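Local coordinates for endoglucanase EG-II (Hypocrea jecorina, PDB 3QR3), which hydrolyses internal beta-1,4-glucosidic bonds of cellulose as an endo-1,4-beta-glucanase of glycosyl hydrolase family 5, at residues A[57-62]-A[255-260]. Numbering follows the deposited sequence.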
loop_
_atom_site.group_PDB
_atom_site.type_symbol
_atom_site.label_atom_id
_atom_site.label_comp_id
_atom_site.label_asym_id
_atom_site.label_seq_id
_atom_site.Cartn_x
_atom_site.Cartn_y
_atom_site.Cartn_z
ATOM N N MET A 57 8.230 12.886 5.575
ATOM C CA MET A 57 7.221 11.943 5.106
ATOM C C MET A 57 5.930 12.024 5.901
ATOM O O MET A 57 5.939 12.283 7.106
ATOM C CB MET A 57 7.781 10.525 5.117
ATOM C CG MET A 57 8.802 10.328 4.022
ATOM S SD MET A 57 9.555 8.710 4.073
ATOM C CE MET A 57 10.681 8.886 2.686
ATOM N N THR A 58 4.818 11.782 5.218
ATOM C CA THR A 58 3.499 11.987 5.815
ATOM C C THR A 58 2.564 10.786 5.671
ATOM O O THR A 58 1.413 10.818 6.120
ATOM C CB THR A 58 2.826 13.197 5.179
ATOM O OG1 THR A 58 2.982 13.108 3.755
ATOM C CG2 THR A 58 3.489 14.483 5.665
ATOM N N ILE A 59 3.047 9.720 5.049
ATOM C CA ILE A 59 2.233 8.518 4.933
ATOM C C ILE A 59 3.088 7.254 5.041
ATOM O O ILE A 59 4.247 7.241 4.637
ATOM C CB ILE A 59 1.427 8.528 3.617
ATOM C CG1 ILE A 59 0.324 7.460 3.637
ATOM C CG2 ILE A 59 2.361 8.366 2.414
ATOM C CD1 ILE A 59 -0.820 7.742 2.683
ATOM N N PHE A 60 2.522 6.207 5.629
ATOM C CA PHE A 60 3.151 4.884 5.614
ATOM C C PHE A 60 2.125 3.838 5.252
ATOM O O PHE A 60 0.947 3.978 5.560
ATOM C CB PHE A 60 3.818 4.572 6.957
ATOM C CG PHE A 60 4.858 5.580 7.322
ATOM C CD1 PHE A 60 6.086 5.568 6.697
ATOM C CD2 PHE A 60 4.577 6.581 8.231
ATOM C CE1 PHE A 60 7.049 6.526 6.989
ATOM C CE2 PHE A 60 5.531 7.538 8.542
ATOM C CZ PHE A 60 6.770 7.510 7.914
ATOM N N ARG A 61 2.581 2.800 4.569
ATOM C CA ARG A 61 1.727 1.691 4.204
ATOM C C ARG A 61 2.198 0.490 5.005
ATOM O O ARG A 61 3.406 0.229 5.093
ATOM C CB ARG A 61 1.858 1.423 2.712
ATOM C CG ARG A 61 0.948 0.341 2.157
ATOM C CD ARG A 61 0.843 0.551 0.661
ATOM N NE ARG A 61 0.052 -0.437 -0.072
ATOM C CZ ARG A 61 0.548 -1.543 -0.614
ATOM N NH1 ARG A 61 1.833 -1.863 -0.451
ATOM N NH2 ARG A 61 -0.254 -2.345 -1.299
ATOM N N LEU A 62 1.248 -0.230 5.596
ATOM C CA LEU A 62 1.569 -1.316 6.523
ATOM C C LEU A 62 0.982 -2.630 6.027
ATOM O O LEU A 62 -0.136 -3.013 6.411
ATOM C CB LEU A 62 1.031 -0.993 7.919
ATOM C CG LEU A 62 1.357 0.389 8.510
ATOM C CD1 LEU A 62 0.789 0.519 9.926
ATOM C CD2 LEU A 62 2.857 0.647 8.529
ATOM N N GLN A 255 -8.753 11.014 -8.474
ATOM C CA GLN A 255 -7.374 11.033 -7.985
ATOM C C GLN A 255 -6.856 9.620 -7.787
ATOM O O GLN A 255 -7.647 8.688 -7.604
ATOM C CB GLN A 255 -7.303 11.783 -6.654
ATOM C CG GLN A 255 -7.443 13.288 -6.804
ATOM C CD GLN A 255 -7.514 13.987 -5.472
ATOM O OE1 GLN A 255 -8.214 13.551 -4.562
ATOM N NE2 GLN A 255 -6.794 15.084 -5.352
ATOM N N ALA A 256 -5.531 9.474 -7.822
ATOM C CA ALA A 256 -4.873 8.187 -7.616
ATOM C C ALA A 256 -3.697 8.352 -6.663
ATOM O O ALA A 256 -3.154 9.447 -6.510
ATOM C CB ALA A 256 -4.383 7.628 -8.937
ATOM N N ILE A 257 -3.314 7.257 -6.024
ATOM C CA ILE A 257 -2.114 7.224 -5.209
ATOM C C ILE A 257 -1.261 6.052 -5.674
ATOM O O ILE A 257 -1.784 4.988 -5.997
ATOM C CB ILE A 257 -2.441 7.059 -3.711
ATOM C CG1 ILE A 257 -1.149 7.039 -2.890
ATOM C CG2 ILE A 257 -3.266 5.789 -3.475
ATOM C CD1 ILE A 257 -1.329 7.459 -1.448
ATOM N N LEU A 258 0.047 6.269 -5.735
ATOM C CA LEU A 258 1.002 5.233 -6.097
ATOM C C LEU A 258 1.505 4.607 -4.797
ATOM O O LEU A 258 2.374 5.177 -4.128
ATOM C CB LEU A 258 2.172 5.867 -6.857
ATOM C CG LEU A 258 3.350 5.010 -7.313
ATOM C CD1 LEU A 258 2.903 3.934 -8.286
ATOM C CD2 LEU A 258 4.419 5.893 -7.948
ATOM N N THR A 259 0.950 3.451 -4.432
ATOM C CA THR A 259 1.243 2.839 -3.133
ATOM C C THR A 259 2.441 1.901 -3.135
ATOM O O THR A 259 2.869 1.444 -2.075
ATOM C CB THR A 259 0.045 2.066 -2.583
ATOM O OG1 THR A 259 -0.441 1.172 -3.594
ATOM C CG2 THR A 259 -1.055 3.025 -2.179
ATOM N N GLU A 260 2.968 1.597 -4.317
ATOM C CA GLU A 260 4.235 0.873 -4.397
ATOM C C GLU A 260 5.061 1.347 -5.577
ATOM O O GLU A 260 4.596 1.354 -6.718
ATOM C CB GLU A 260 4.023 -0.644 -4.513
ATOM C CG GLU A 260 3.759 -1.348 -3.192
ATOM C CD GLU A 260 3.802 -2.864 -3.311
ATOM O OE1 GLU A 260 4.511 -3.381 -4.207
ATOM O OE2 GLU A 260 3.135 -3.541 -2.496
#
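Arg61 and Glu260 form a salt bridge across the interior of a TIM barrel, a worked example of how strands that are not neighbours in the sheet meet through their side chains. Strands 59-62 and 256-260 approach to 8.8 Å between their axes, at 49° to one another, with strands 5-11 and 287-296 between them. Ile59, Arg61, Ile257 and Thr259 point toward the opposing strand, whereas Glu260 brings its carboxylate round by an extended chain. Among the polar contacts, Arg61 NH1 donates to Glu260 OE2 over 2.9 Å, a moderately bent bond (146°) to the lone pair facing away from OE1; the carboxylate stands steeply to the guanidinium. NH1 also bonds Asn9 OD1, NH2 bonds Asn148 OD1, and Tyr221 OH bonds Glu260 OE1, so each group has more than one partner. Arg61, its CG anti to the backbone N (chi1 -176°), reaches across to Thr259 at about a right angle. A methionine in its place would probably leave Glu260 without its cationic mate and Asn9 OD1 and Asn148 OD1 without the guanidinium donor. The pair lies toward the C-terminal ends of the strands, where TIM-barrel glycosidases carry their active site, consistent with a place in or beside it. Van der Waals contact completes the set: Arg61 CD rests 3.5 Å from Thr259 O, while Thr259 OG1, hydrogen-bonded to Asp217, sits over one guanidinium face. Toward the N-terminal ends, Ile59 and Ile257 meet tip to tip, their CD1 methyls 4.2 Å apart.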